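Local coordinates for 3-hydroxyisobutyrate dehydrogenase (Salmonella typhimurium, PDB 3G0O), which probably oxidises L-threonate to 2-dehydro-L-erythronate with NAD(+), or less readily NADP(+), as the hydride acceptor, at residues A56-F61 and D66-L71; V188-A193 and S287-I292; I205-M210 and Q229-G234. One frame throughout, in Å; residues are numbered along the deposited sequence.

Contact 1 (A56-F61 and D66-L71)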
loop_
_atom_site.group_PDB
_atom_site.type_symbol
_atom_site.label_atom_id
_atom_site.label_comp_id
_atom_site.label_asym_id
_atom_site.label_seq_id
_atom_site.Cartn_x
_atom_site.Cartn_y
_atom_site.Cartn_z
ATOM N N ALA A 56 25.979 20.373 -18.467
ATOM C CA ALA A 56 24.900 19.748 -19.219
ATOM C C ALA A 56 25.194 18.271 -19.460
ATOM O O ALA A 56 24.278 17.457 -19.535
ATOM C CB ALA A 56 24.699 20.468 -20.548
ATOM N N SER A 57 26.472 17.926 -19.601
ATOM C CA SER A 57 26.842 16.531 -19.805
ATOM C C SER A 57 28.000 16.170 -18.889
ATOM O O SER A 57 28.599 17.042 -18.263
ATOM C CB SER A 57 27.242 16.272 -21.253
ATOM O OG SER A 57 28.587 16.640 -21.478
ATOM N N ALA A 58 28.312 14.882 -18.822
ATOM C CA ALA A 58 29.381 14.397 -17.968
ATOM C C ALA A 58 30.719 14.260 -18.694
ATOM O O ALA A 58 31.692 13.781 -18.109
ATOM C CB ALA A 58 28.976 13.056 -17.360
ATOM N N ARG A 59 30.772 14.681 -19.958
ATOM C CA ARG A 59 32.010 14.582 -20.734
ATOM C C ARG A 59 33.164 15.344 -20.078
ATOM O O ARG A 59 34.316 14.944 -20.199
ATOM C CB ARG A 59 31.803 15.106 -22.167
ATOM C CG ARG A 59 30.663 14.430 -22.919
ATOM C CD ARG A 59 30.562 14.867 -24.382
ATOM N NE ARG A 59 29.188 14.715 -24.852
ATOM C CZ ARG A 59 28.213 15.576 -24.580
ATOM N NH1 ARG A 59 28.474 16.656 -23.859
ATOM N NH2 ARG A 59 26.970 15.346 -24.983
ATOM N N GLU A 60 32.849 16.425 -19.370
ATOM C CA GLU A 60 33.875 17.236 -18.717
ATOM C C GLU A 60 34.587 16.524 -17.559
ATOM O O GLU A 60 35.755 16.806 -17.282
ATOM C CB GLU A 60 33.263 18.544 -18.185
ATOM C CG GLU A 60 32.001 19.039 -18.920
ATOM C CD GLU A 60 32.278 19.750 -20.229
ATOM O OE1 GLU A 60 33.068 19.225 -21.045
ATOM O OE2 GLU A 60 31.692 20.837 -20.453
ATOM N N PHE A 61 33.899 15.607 -16.882
ATOM C CA PHE A 61 34.509 14.922 -15.745
ATOM C C PHE A 61 34.545 13.394 -15.787
ATOM O O PHE A 61 35.145 12.770 -14.915
ATOM C CB PHE A 61 33.823 15.387 -14.451
ATOM C CG PHE A 61 32.336 15.154 -14.429
ATOM C CD1 PHE A 61 31.817 13.872 -14.245
ATOM C CD2 PHE A 61 31.452 16.214 -14.609
ATOM C CE1 PHE A 61 30.435 13.649 -14.242
ATOM C CE2 PHE A 61 30.070 16.004 -14.606
ATOM C CZ PHE A 61 29.562 14.720 -14.423
ATOM N N ASP A 66 35.650 8.036 -10.207
ATOM C CA ASP A 66 35.885 6.665 -9.788
ATOM C C ASP A 66 34.585 5.898 -10.015
ATOM O O ASP A 66 34.580 4.678 -10.179
ATOM C CB ASP A 66 36.251 6.635 -8.309
ATOM C CG ASP A 66 37.563 7.336 -8.028
ATOM O OD1 ASP A 66 38.608 6.808 -8.450
ATOM O OD2 ASP A 66 37.553 8.415 -7.403
ATOM N N ALA A 67 33.480 6.633 -10.027
ATOM C CA ALA A 67 32.173 6.029 -10.234
ATOM C C ALA A 67 31.221 7.016 -10.883
ATOM O O ALA A 67 31.262 8.214 -10.605
ATOM C CB ALA A 67 31.595 5.557 -8.899
ATOM N N LEU A 68 30.369 6.500 -11.759
ATOM C CA LEU A 68 29.378 7.326 -12.432
ATOM C C LEU A 68 28.020 6.698 -12.139
ATOM O O LEU A 68 27.826 5.507 -12.383
ATOM C CB LEU A 68 29.617 7.340 -13.942
ATOM C CG LEU A 68 28.760 8.333 -14.732
ATOM C CD1 LEU A 68 29.321 9.738 -14.539
ATOM C CD2 LEU A 68 28.754 7.969 -16.210
ATOM N N VAL A 69 27.098 7.487 -11.597
ATOM C CA VAL A 69 25.752 6.996 -11.296
ATOM C C VAL A 69 24.806 7.605 -12.323
ATOM O O VAL A 69 24.806 8.818 -12.531
ATOM C CB VAL A 69 25.284 7.419 -9.881
ATOM C CG1 VAL A 69 23.916 6.806 -9.573
ATOM C CG2 VAL A 69 26.309 6.998 -8.845
ATOM N N ILE A 70 24.005 6.761 -12.968
ATOM C CA ILE A 70 23.069 7.233 -13.978
ATOM C C ILE A 70 21.625 7.041 -13.528
ATOM O O ILE A 70 21.114 5.917 -13.482
ATOM C CB ILE A 70 23.294 6.496 -15.313
ATOM C CG1 ILE A 70 24.760 6.641 -15.735
ATOM C CG2 ILE A 70 22.367 7.055 -16.385
ATOM C CD1 ILE A 70 25.121 5.882 -16.998
ATOM N N LEU A 71 20.977 8.150 -13.187
ATOM C CA LEU A 71 19.590 8.135 -12.734
ATOM C C LEU A 71 18.725 8.814 -13.788
ATOM O O LEU A 71 18.450 10.013 -13.709
ATOM C CB LEU A 71 19.473 8.869 -11.395
ATOM C CG LEU A 71 20.161 8.199 -10.199
ATOM C CD1 LEU A 71 20.669 9.249 -9.236
ATOM C CD2 LEU A 71 19.191 7.257 -9.505
#
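L68 is the residue of D66-L71 that meets the loop A56-F61, touching both A58 and F61 with its CD1 methyl. Before it in sequence, D66 precedes the strand and ties its start to neighbouring elements by salt bridges to R153 and K93, while A67, small enough to lie against L154 and V157, belongs to the side covered by helix 148-161. L68 follows with its side chain turned to the loop. Its CG lies trans to the backbone N (chi1 -172°), and the branched end carries CD1 to the edge of the F61 ring, near the ring plane, 4.1 Å from CE1. The two side chains cross at about a right angle, large apolar groups suited to a buried place, and F61 also meets the ring of W34. The same methyl lies 4.4 Å from A58 CB, a looser contact. The small A58 lets the loop backbone lie close over the ring, its CA 3.5 Å above one face and offset toward the rim. A backbone hydrogen bond from F61 N to A58 O (3.1 Å) links the two loop residues that meet L68. V69 then returns to V157, and I70 packs on V81 and L82 of helix 75-82. Such alternation, with helices covering a central parallel strand, is typical of the Rossmann-type dinucleotide-binding domain.

Contact 2 (V188-A193 and S287-I292)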
loop_
_atom_site.group_PDB
_atom_site.type_symbol
_atom_site.label_atom_id
_atom_site.label_comp_id
_atom_site.label_asym_id
_atom_site.label_seq_id
_atom_site.Cartn_x
_atom_site.Cartn_y
_atom_site.Cartn_z
ATOM N N VAL A 188 0.022 -0.411 -10.087
ATOM C CA VAL A 188 -1.308 -0.863 -9.710
ATOM C C VAL A 188 -1.811 -0.075 -8.506
ATOM O O VAL A 188 -2.985 0.279 -8.437
ATOM C CB VAL A 188 -1.313 -2.370 -9.372
ATOM C CG1 VAL A 188 -2.639 -2.763 -8.728
ATOM C CG2 VAL A 188 -1.085 -3.183 -10.644
ATOM N N HIS A 189 -0.923 0.212 -7.560
ATOM C CA HIS A 189 -1.341 0.959 -6.378
ATOM C C HIS A 189 -1.787 2.381 -6.717
ATOM O O HIS A 189 -2.778 2.863 -6.169
ATOM C CB HIS A 189 -0.227 0.964 -5.329
ATOM C CG HIS A 189 -0.005 -0.374 -4.689
ATOM N ND1 HIS A 189 1.116 -0.669 -3.944
ATOM C CD2 HIS A 189 -0.747 -1.508 -4.714
ATOM C CE1 HIS A 189 1.059 -1.927 -3.543
ATOM N NE2 HIS A 189 -0.062 -2.458 -3.997
ATOM N N ILE A 190 -1.086 3.058 -7.619
ATOM C CA ILE A 190 -1.517 4.406 -7.978
ATOM C C ILE A 190 -2.903 4.330 -8.625
ATOM O O ILE A 190 -3.802 5.094 -8.276
ATOM C CB ILE A 190 -0.549 5.092 -8.965
ATOM C CG1 ILE A 190 0.795 5.360 -8.274
ATOM C CG2 ILE A 190 -1.158 6.412 -9.445
ATOM C CD1 ILE A 190 1.882 5.870 -9.205
ATOM N N ALA A 191 -3.076 3.395 -9.555
ATOM C CA ALA A 191 -4.357 3.251 -10.236
ATOM C C ALA A 191 -5.484 2.854 -9.281
ATOM O O ALA A 191 -6.602 3.358 -9.395
ATOM C CB ALA A 191 -4.240 2.227 -11.382
ATOM N N ALA A 192 -5.196 1.955 -8.344
ATOM C CA ALA A 192 -6.204 1.522 -7.385
ATOM C C ALA A 192 -6.591 2.693 -6.485
ATOM O O ALA A 192 -7.763 2.878 -6.169
ATOM C CB ALA A 192 -5.676 0.353 -6.546
ATOM N N ALA A 193 -5.605 3.491 -6.082
ATOM C CA ALA A 193 -5.883 4.646 -5.234
ATOM C C ALA A 193 -6.831 5.580 -5.984
ATOM O O ALA A 193 -7.833 6.044 -5.432
ATOM C CB ALA A 193 -4.582 5.378 -4.890
ATOM N N SER A 287 -0.867 10.730 -10.898
ATOM C CA SER A 287 -2.114 10.645 -10.157
ATOM C C SER A 287 -3.268 11.081 -11.062
ATOM O O SER A 287 -4.432 10.829 -10.757
ATOM C CB SER A 287 -2.071 11.520 -8.894
ATOM O OG SER A 287 -1.905 12.894 -9.200
ATOM N N ALA A 288 -2.935 11.714 -12.188
ATOM C CA ALA A 288 -3.951 12.176 -13.136
ATOM C C ALA A 288 -4.679 11.013 -13.803
ATOM O O ALA A 288 -5.639 11.221 -14.550
ATOM C CB ALA A 288 -3.324 13.080 -14.197
ATOM N N VAL A 289 -4.228 9.790 -13.541
ATOM C CA VAL A 289 -4.896 8.624 -14.106
ATOM C C VAL A 289 -6.344 8.627 -13.593
ATOM O O VAL A 289 -7.242 8.049 -14.210
ATOM C CB VAL A 289 -4.196 7.306 -13.678
ATOM C CG1 VAL A 289 -4.262 7.138 -12.164
ATOM C CG2 VAL A 289 -4.847 6.121 -14.384
ATOM N N ILE A 290 -6.566 9.295 -12.462
ATOM C CA ILE A 290 -7.898 9.381 -11.876
ATOM C C ILE A 290 -8.867 10.106 -12.821
ATOM O O ILE A 290 -10.081 9.935 -12.737
ATOM C CB ILE A 290 -7.862 10.134 -10.516
ATOM C CG1 ILE A 290 -9.186 9.930 -9.777
ATOM C CG2 ILE A 290 -7.623 11.629 -10.745
ATOM C CD1 ILE A 290 -9.192 10.467 -8.350
ATOM N N LYS A 291 -8.324 10.904 -13.733
ATOM C CA LYS A 291 -9.159 11.653 -14.665
ATOM C C LYS A 291 -9.914 10.805 -15.691
ATOM O O LYS A 291 -10.846 11.296 -16.332
ATOM C CB LYS A 291 -8.317 12.721 -15.373
ATOM C CG LYS A 291 -7.828 13.805 -14.420
ATOM C CD LYS A 291 -7.027 14.883 -15.134
ATOM C CE LYS A 291 -6.631 15.995 -14.166
ATOM N NZ LYS A 291 -5.875 17.089 -14.837
ATOM N N ILE A 292 -9.535 9.539 -15.857
ATOM C CA ILE A 292 -10.246 8.693 -16.816
ATOM C C ILE A 292 -11.658 8.391 -16.312
ATOM O O ILE A 292 -12.517 7.924 -17.062
ATOM C CB ILE A 292 -9.503 7.360 -17.075
ATOM C CG1 ILE A 292 -9.455 6.517 -15.800
ATOM C CG2 ILE A 292 -8.096 7.647 -17.583
ATOM C CD1 ILE A 292 -8.819 5.147 -16.006
#
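I190 and V289 meet at a slant, methyl against methyl: I190 CG2 lies 4.2 Å from V289 CG1. On the helix side, CG2 of I190 is the branch trans to the backbone N, and the CB of this residue faces the S287-I292 segment. V289 replies with its own CB directed at the helix; a chi1 of 62° sets CG1 between its backbone N and carbonyl carbon. From there CG1 also approaches A191 CA at 4.3 Å, where the small alanine lets the valine come close to the helix backbone. S287 adds its CA, 4.4 Å from I190 CG2, while its OG hydrogen-bonds to D285 just before it in the same chain. No hydrogen bond links the two segments; beta-branched I190 and V289 and small A191 suit a buried seam between a helix and a 3-10 segment. The I190 side chain is about 6 Å from bound L(+)-tartaric acid and about 11 Å from that of K179, the predicted active-site residue. F273 of helix 264-281 packs on both I190 and V289, and M223 of helix 222-232 touches I190. This part of helix 174-202 has the second subunit as a further neighbour: A191 packs on L265 of that subunit, and the H189 ring meets its H189 edge-to-face.

Contact 3 (I205-M210 and Q229-G234)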
loop_
_atom_site.group_PDB
_atom_site.type_symbol
_atom_site.label_atom_id
_atom_site.label_comp_id
_atom_site.label_asym_id
_atom_site.label_seq_id
_atom_site.Cartn_x
_atom_site.Cartn_y
_atom_site.Cartn_z
ATOM N N ILE A 205 -18.360 11.384 -0.706
ATOM C CA ILE A 205 -17.506 11.413 0.475
ATOM C C ILE A 205 -16.393 12.436 0.243
ATOM O O ILE A 205 -15.712 12.387 -0.780
ATOM C CB ILE A 205 -16.836 10.038 0.737
ATOM C CG1 ILE A 205 -17.897 8.944 0.887
ATOM C CG2 ILE A 205 -15.947 10.122 1.978
ATOM C CD1 ILE A 205 -18.872 9.170 2.035
ATOM N N PRO A 206 -16.205 13.384 1.180
ATOM C CA PRO A 206 -15.142 14.381 1.002
ATOM C C PRO A 206 -13.809 13.650 0.820
ATOM O O PRO A 206 -13.493 12.734 1.579
ATOM C CB PRO A 206 -15.199 15.178 2.306
ATOM C CG PRO A 206 -16.651 15.114 2.671
ATOM C CD PRO A 206 -16.981 13.659 2.404
ATOM N N LEU A 207 -13.029 14.054 -0.178
ATOM C CA LEU A 207 -11.754 13.395 -0.450
ATOM C C LEU A 207 -10.714 13.549 0.654
ATOM O O LEU A 207 -9.927 12.629 0.897
ATOM C CB LEU A 207 -11.177 13.884 -1.782
ATOM C CG LEU A 207 -12.034 13.605 -3.023
ATOM C CD1 LEU A 207 -11.233 13.935 -4.274
ATOM C CD2 LEU A 207 -12.467 12.151 -3.040
ATOM N N ASP A 208 -10.703 14.697 1.328
ATOM C CA ASP A 208 -9.733 14.895 2.397
ATOM C C ASP A 208 -10.048 13.915 3.532
ATOM O O ASP A 208 -9.144 13.330 4.129
ATOM C CB ASP A 208 -9.737 16.366 2.870
ATOM C CG ASP A 208 -11.077 16.817 3.440
ATOM O OD1 ASP A 208 -12.140 16.340 2.994
ATOM O OD2 ASP A 208 -11.060 17.686 4.334
ATOM N N VAL A 209 -11.338 13.711 3.793
ATOM C CA VAL A 209 -11.778 12.779 4.828
ATOM C C VAL A 209 -11.427 11.346 4.419
ATOM O O VAL A 209 -10.934 10.560 5.223
ATOM C CB VAL A 209 -13.304 12.865 5.049
ATOM C CG1 VAL A 209 -13.747 11.809 6.046
ATOM C CG2 VAL A 209 -13.682 14.260 5.542
HETATM N N MSE A 210 -11.693 11.011 3.160
HETATM C CA MSE A 210 -11.393 9.672 2.674
HETATM C C MSE A 210 -9.891 9.422 2.774
HETATM O O MSE A 210 -9.456 8.330 3.145
HETATM C CB MSE A 210 -11.865 9.501 1.228
HETATM C CG MSE A 210 -11.919 8.045 0.750
HETATM SE SE MSE A 210 -13.299 6.988 1.644
HETATM C CE MSE A 210 -12.244 5.465 2.225
ATOM N N GLN A 229 -2.475 12.791 -2.198
ATOM C CA GLN A 229 -2.404 14.110 -1.583
ATOM C C GLN A 229 -2.504 15.102 -2.745
ATOM O O GLN A 229 -3.093 16.173 -2.621
ATOM C CB GLN A 229 -1.075 14.298 -0.847
ATOM C CG GLN A 229 -0.947 15.653 -0.162
ATOM C CD GLN A 229 -2.005 15.870 0.909
ATOM O OE1 GLN A 229 -2.015 15.187 1.935
ATOM N NE2 GLN A 229 -2.906 16.817 0.672
ATOM N N HIS A 230 -1.928 14.727 -3.884
ATOM C CA HIS A 230 -1.970 15.572 -5.072
ATOM C C HIS A 230 -3.426 15.737 -5.495
ATOM O O HIS A 230 -3.856 16.829 -5.878
ATOM C CB HIS A 230 -1.176 14.927 -6.216
ATOM C CG HIS A 230 0.260 14.663 -5.889
ATOM N ND1 HIS A 230 1.083 13.916 -6.705
ATOM C CD2 HIS A 230 1.022 15.042 -4.834
ATOM C CE1 HIS A 230 2.287 13.842 -6.165
ATOM N NE2 HIS A 230 2.274 14.518 -5.028
ATOM N N VAL A 231 -4.184 14.646 -5.429
ATOM C CA VAL A 231 -5.593 14.671 -5.803
ATOM C C VAL A 231 -6.403 15.545 -4.859
ATOM O O VAL A 231 -7.233 16.338 -5.298
ATOM C CB VAL A 231 -6.206 13.258 -5.803
ATOM C CG1 VAL A 231 -7.713 13.338 -6.004
ATOM C CG2 VAL A 231 -5.572 12.420 -6.909
ATOM N N VAL A 232 -6.171 15.387 -3.562
ATOM C CA VAL A 232 -6.889 16.180 -2.576
ATOM C C VAL A 232 -6.612 17.662 -2.807
ATOM O O VAL A 232 -7.513 18.497 -2.692
ATOM C CB VAL A 232 -6.467 15.807 -1.139
ATOM C CG1 VAL A 232 -7.143 16.731 -0.142
ATOM C CG2 VAL A 232 -6.843 14.356 -0.849
ATOM N N ASP A 233 -5.366 17.985 -3.144
ATOM C CA ASP A 233 -4.983 19.370 -3.387
ATOM C C ASP A 233 -5.276 19.828 -4.812
ATOM O O ASP A 233 -5.084 20.997 -5.141
ATOM C CB ASP A 233 -3.495 19.578 -3.085
ATOM C CG ASP A 233 -3.158 19.364 -1.621
ATOM O OD1 ASP A 233 -3.975 19.751 -0.762
ATOM O OD2 ASP A 233 -2.072 18.821 -1.331
ATOM N N GLY A 234 -5.748 18.912 -5.654
ATOM C CA GLY A 234 -6.053 19.269 -7.031
ATOM C C GLY A 234 -4.852 19.789 -7.803
ATOM O O GLY A 234 -4.994 20.600 -8.723
#
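Two helices of the all-helical C-terminal domain pack here through aliphatic side chains, the first turn of helix 207-214 against the last turn of helix 222-232, which closes in a Schellman motif. The contact is partly buried and far from the centre of the chain. L207 contributes most from its segment: its CD1 comes within 4.0 Å of V231 CG1, the two side chains neither parallel nor at right angles. V231 is buried, and it also packs on Y236 and I290, so a compact beta-branched residue fits well between these surfaces. V232 lies nearer the solvent and uses both methyls. CG1, trans to the backbone N (chi1 175°), rests 4.0 Å from D208 CB, while CG2 sits 3.9 Å from L207 O. Aspartate suits the exposed position of D208, offering its CB to the valine while the carboxylate leads away; OD1 accepts a weak hydrogen bond from V209 N. Beneath the seam, M197 of helix 174-202 touches both L207 and V232. Just past the C-terminal end of helix 222-232, G234, with phi 60°, takes the positive-phi position that glycine adopts most easily, and its N donates a hydrogen bond to V231 O. D233, just before it, accepts a hydrogen bond at OD2 from Q229 NE2, 3.0 Å away, which approaches from above the carboxylate plane, 46° out of it.

How the contacts relate
Contacts 1 and 2 are buried, whereas contact 3 is partly exposed and includes an aspartate at its edge. Contact 1 belongs to the dinucleotide-binding domain and joins a loop to a strand through one leucine; its centre is about 35 Å from that of contact 2 and about 40 Å from that of contact 3, on the opposite side of the chain's centre. Contacts 2 and 3 share the C-terminal helical domain and touch directly, S287 CB lying 4.1 Å from V231 CG2. Helix 174-202 carries a segment of contact 2 and, through M197, also backs contact 3, which lies inside the loop closed by contact 2. Both reach the second subunit. Each contact joins its two segments by apolar packing, without a hydrogen bond between them.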